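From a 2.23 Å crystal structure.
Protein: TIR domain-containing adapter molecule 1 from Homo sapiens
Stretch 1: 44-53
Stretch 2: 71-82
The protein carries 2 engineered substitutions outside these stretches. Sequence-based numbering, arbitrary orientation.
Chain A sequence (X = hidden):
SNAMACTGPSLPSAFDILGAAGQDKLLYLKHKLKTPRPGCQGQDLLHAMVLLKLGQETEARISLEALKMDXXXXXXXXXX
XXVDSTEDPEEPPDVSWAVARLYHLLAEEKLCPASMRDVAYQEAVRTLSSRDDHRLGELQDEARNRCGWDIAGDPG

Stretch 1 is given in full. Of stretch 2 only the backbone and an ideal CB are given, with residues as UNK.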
# COMPACT_ATOMS: atom_id res chain seq x y z
N ASP A 44 -6.73 -4.39 0.26
CA ASP A 44 -7.83 -3.58 -0.26
C ASP A 44 -7.26 -2.35 -0.99
O ASP A 44 -7.71 -2.01 -2.07
CB ASP A 44 -8.80 -3.17 0.85
CG ASP A 44 -9.76 -4.28 1.23
OD1 ASP A 44 -9.91 -5.24 0.44
OD2 ASP A 44 -10.37 -4.18 2.31
N LEU A 45 -6.26 -1.70 -0.41
CA LEU A 45 -5.67 -0.51 -1.00
C LEU A 45 -4.95 -0.95 -2.29
O LEU A 45 -5.13 -0.34 -3.34
CB LEU A 45 -4.70 0.18 -0.01
CG LEU A 45 -3.87 1.38 -0.50
CD1 LEU A 45 -4.80 2.49 -0.92
CD2 LEU A 45 -2.83 1.90 0.53
N LEU A 46 -4.19 -2.05 -2.21
CA LEU A 46 -3.53 -2.59 -3.40
C LEU A 46 -4.53 -3.00 -4.50
O LEU A 46 -4.23 -2.89 -5.70
CB LEU A 46 -2.64 -3.77 -3.05
CG LEU A 46 -1.69 -4.23 -4.18
CD1 LEU A 46 -0.75 -3.14 -4.64
CD2 LEU A 46 -0.87 -5.43 -3.75
N HIS A 47 -5.70 -3.45 -4.12
CA HIS A 47 -6.74 -3.78 -5.11
C HIS A 47 -7.10 -2.51 -5.89
O HIS A 47 -7.23 -2.50 -7.12
CB HIS A 47 -7.95 -4.38 -4.38
CG HIS A 47 -9.17 -4.55 -5.23
ND1 HIS A 47 -9.25 -5.50 -6.23
CD2 HIS A 47 -10.35 -3.89 -5.22
CE1 HIS A 47 -10.42 -5.38 -6.83
NE2 HIS A 47 -11.11 -4.43 -6.23
N ALA A 48 -7.23 -1.42 -5.15
CA ALA A 48 -7.64 -0.13 -5.75
C ALA A 48 -6.57 0.44 -6.67
O ALA A 48 -6.87 0.99 -7.75
CB ALA A 48 -8.00 0.90 -4.63
N MSE A 49 -5.31 0.34 -6.24
CA MSE A 49 -4.15 0.81 -7.03
C MSE A 49 -4.03 -0.02 -8.31
O MSE A 49 -3.71 0.52 -9.40
CB MSE A 49 -2.87 0.71 -6.21
CG MSE A 49 -2.81 1.74 -5.05
SE MSE A 49 -1.40 1.32 -3.72
CE MSE A 49 0.21 1.29 -4.76
N VAL A 50 -4.29 -1.32 -8.18
CA VAL A 50 -4.33 -2.23 -9.36
C VAL A 50 -5.35 -1.76 -10.36
O VAL A 50 -5.06 -1.65 -11.52
CB VAL A 50 -4.61 -3.68 -8.93
CG1 VAL A 50 -5.09 -4.53 -10.15
CG2 VAL A 50 -3.35 -4.26 -8.34
N LEU A 51 -6.55 -1.45 -9.90
CA LEU A 51 -7.61 -0.92 -10.76
C LEU A 51 -7.20 0.41 -11.44
O LEU A 51 -7.49 0.66 -12.62
CB LEU A 51 -8.85 -0.69 -9.90
CG LEU A 51 -9.49 -1.96 -9.40
CD1 LEU A 51 -10.57 -1.66 -8.35
CD2 LEU A 51 -10.08 -2.70 -10.58
N LEU A 52 -6.55 1.28 -10.67
CA LEU A 52 -6.07 2.54 -11.21
C LEU A 52 -5.04 2.33 -12.31
O LEU A 52 -5.08 3.02 -13.32
CB LEU A 52 -5.44 3.39 -10.09
CG LEU A 52 -6.39 3.99 -9.06
CD1 LEU A 52 -5.61 4.72 -8.00
CD2 LEU A 52 -7.38 4.91 -9.76
N LYS A 53 -4.11 1.40 -12.09
CA LYS A 53 -3.10 1.07 -13.11
C LYS A 53 -3.69 0.34 -14.35
O LYS A 53 -3.08 0.30 -15.42
CB LYS A 53 -1.97 0.24 -12.48
CG LYS A 53 -0.64 0.33 -13.26
CD LYS A 53 0.01 1.77 -13.08
CE LYS A 53 1.16 2.03 -14.07
NZ LYS A 53 1.50 3.48 -14.25
N UNK A 71 -6.31 7.20 6.16
CA UNK A 71 -5.72 8.44 5.68
C UNK A 71 -4.91 8.22 4.42
O UNK A 71 -4.91 9.07 3.52
CB UNK A 71 -4.84 9.06 6.76
N UNK A 72 -4.23 7.07 4.34
CA UNK A 72 -3.44 6.77 3.16
C UNK A 72 -4.39 6.49 1.97
O UNK A 72 -4.12 6.92 0.84
CB UNK A 72 -2.52 5.58 3.42
N UNK A 73 -5.49 5.79 2.22
CA UNK A 73 -6.47 5.55 1.15
C UNK A 73 -7.05 6.88 0.62
O UNK A 73 -7.36 7.01 -0.56
CB UNK A 73 -7.60 4.65 1.66
N UNK A 74 -7.17 7.85 1.53
CA UNK A 74 -7.69 9.17 1.18
C UNK A 74 -6.70 9.93 0.30
O UNK A 74 -7.10 10.53 -0.71
CB UNK A 74 -8.00 9.97 2.44
N UNK A 75 -5.42 9.90 0.69
CA UNK A 75 -4.35 10.47 -0.10
C UNK A 75 -4.29 9.85 -1.52
O UNK A 75 -4.07 10.55 -2.50
CB UNK A 75 -3.02 10.27 0.63
N UNK A 76 -4.44 8.53 -1.60
CA UNK A 76 -4.51 7.83 -2.90
C UNK A 76 -5.73 8.25 -3.73
O UNK A 76 -5.63 8.50 -4.92
CB UNK A 76 -4.55 6.32 -2.68
N UNK A 77 -6.88 8.40 -3.10
CA UNK A 77 -8.06 8.83 -3.84
C UNK A 77 -7.82 10.19 -4.48
O UNK A 77 -8.20 10.43 -5.64
CB UNK A 77 -9.28 8.88 -2.92
N UNK A 78 -7.22 11.10 -3.72
CA UNK A 78 -7.06 12.46 -4.15
C UNK A 78 -5.95 12.61 -5.15
O UNK A 78 -6.14 13.22 -6.17
CB UNK A 78 -6.81 13.37 -2.95
N UNK A 79 -4.79 12.06 -4.85
CA UNK A 79 -3.64 12.37 -5.67
C UNK A 79 -3.39 11.38 -6.80
O UNK A 79 -2.61 11.71 -7.68
CB UNK A 79 -2.40 12.45 -4.78
N UNK A 80 -4.01 10.19 -6.77
CA UNK A 80 -3.86 9.22 -7.86
C UNK A 80 -5.18 8.86 -8.55
O UNK A 80 -5.19 8.34 -9.66
CB UNK A 80 -3.21 7.94 -7.32
N UNK A 81 -6.30 9.13 -7.89
CA UNK A 81 -7.63 8.81 -8.43
C UNK A 81 -8.39 10.06 -8.81
O UNK A 81 -9.49 9.97 -9.36
CB UNK A 81 -8.44 8.00 -7.42
N UNK A 82 -7.87 11.24 -8.43
CA UNK A 82 -8.43 12.50 -8.91
C UNK A 82 -9.69 12.93 -8.20
O UNK A 82 -10.45 13.77 -8.69
CB UNK A 82 -8.72 12.40 -10.41

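Two helices run side by side, nearly parallel at 7° with axes 11.0 Å apart at their closest. Stretch 1 offers the partner a purely apolar ridge: L45, then M49, then L52, with no charge or polar side chain in reach, so the contact must be made by shape.

Position 71 has nothing of stretch 1 within 5.5 Å of its ideal CB, and many helix-compatible residues would serve. It is A71.

At position 72 the CA-to-CB bond points toward stretch 1, and the ideal CB lies 4.7 Å from L45 CD2. That leaves room for a little more carbon: valine, isoleucine or leucine would all suit. The residue is V72, chi1 t, whose CG1 closes to 3.9 Å from L45 CD2.

Position 73 is where the backbones come close, its CA 6.5 Å from the CA of L45. The bond to CB points sideways, and the ideal CB is already 4.4 Å from L45 CD1. A small residue such as alanine or serine meets the leucine without further reach. A73 is found, and L45 CD1 packs onto its backbone, 4.1 Å from A73 CA, as well as onto its methyl, 4.3 Å from A73 CB.

Positions 74 and 75 find nothing of stretch 1 near their CB atoms, so this contact sets no demand beyond helical compatibility. R74 sends its guanidinium to hydrogen bonds elsewhere in the structure; L75 takes no part here.

Position 76 is the centre of the contact. Its CB points toward stretch 1, with the ideal CB 4.2 Å from L45 CD1 and 5.4 Å from M49 CG. A short branched apolar side chain fits such a place well, valine or isoleucine especially, since its two branches can spread over the ridge; leucine is also conceivable. It is V76, chi1 t. V76 CG2 lies 4.1 Å from L45 CD1; V76 CG1, itself 4.4 Å from L45 CD1, lies 4.1 Å from L52 CD1 and 4.5 Å from CG of M49, a selenomethionine. One valine thus links all three ridge residues.

Position 77 points away, and 78 and 79 are out of reach; small or polar residues would all do. They are A77, R78 and Q79.

Position 80 turns its CB back toward stretch 1, 4.1 Å from L52 CD1 in the ideal placement. Any residue but glycine can make that touch, and a large side chain is possible if its end leaves the interface. W80 does this: its CB packs 4.1 Å from L52 CD1, its backbone O lies 4.0 Å from the same methyl, and the indole leads away.

Position 81 points sideways, yet its ideal CB is 4.0 Å from L52 CD2, so alanine is enough. A81 supplies that methyl, with CB 4.1 Å from L52 CD2; W80 and A81 together receive both methyls of L52.

Position 82 has phi 79° and psi 19°, the first departure from helical angles. Positive phi favours glycine, though asparagine can also adopt it. G82 is the residue here.

Stretch 2, residues 71-82: AVARLVARQWAG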
# COMPACT_ATOMS: atom_id res chain seq x y z
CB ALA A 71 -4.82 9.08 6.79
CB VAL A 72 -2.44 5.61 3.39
CG1 VAL A 72 -1.67 5.28 2.12
CG2 VAL A 72 -1.48 5.94 4.51
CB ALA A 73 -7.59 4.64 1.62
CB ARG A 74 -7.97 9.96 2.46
CG ARG A 74 -9.23 9.54 3.16
CD ARG A 74 -9.72 10.62 4.11
NE ARG A 74 -8.76 10.99 5.14
CZ ARG A 74 -8.63 10.38 6.34
NH1 ARG A 74 -9.35 9.33 6.66
NH2 ARG A 74 -7.72 10.82 7.21
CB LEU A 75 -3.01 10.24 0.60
CG LEU A 75 -1.81 10.99 -0.04
CD1 LEU A 75 -1.74 12.45 0.48
CD2 LEU A 75 -0.47 10.28 0.20
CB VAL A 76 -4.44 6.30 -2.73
CG1 VAL A 76 -4.78 5.61 -4.05
CG2 VAL A 76 -3.05 5.90 -2.26
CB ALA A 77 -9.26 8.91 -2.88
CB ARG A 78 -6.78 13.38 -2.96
CG ARG A 78 -7.98 13.59 -2.09
CD ARG A 78 -7.56 13.99 -0.68
NE ARG A 78 -8.70 13.92 0.22
CZ ARG A 78 -8.64 14.01 1.54
NH1 ARG A 78 -7.47 14.19 2.14
NH2 ARG A 78 -9.75 13.95 2.25
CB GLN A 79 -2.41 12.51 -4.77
CG GLN A 79 -2.59 13.66 -3.80
CD GLN A 79 -1.40 13.93 -2.93
OE1 GLN A 79 -0.44 13.18 -2.94
NE2 GLN A 79 -1.46 15.00 -2.18
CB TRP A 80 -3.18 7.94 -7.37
CG TRP A 80 -1.63 7.97 -7.35
CD1 TRP A 80 -0.77 7.59 -8.36
CD2 TRP A 80 -0.82 8.42 -6.28
NE1 TRP A 80 0.54 7.77 -7.95
CE2 TRP A 80 0.52 8.27 -6.67
CE3 TRP A 80 -1.10 8.91 -5.01
CZ2 TRP A 80 1.57 8.60 -5.84
CZ3 TRP A 80 -0.07 9.25 -4.18
CH2 TRP A 80 1.26 9.09 -4.59
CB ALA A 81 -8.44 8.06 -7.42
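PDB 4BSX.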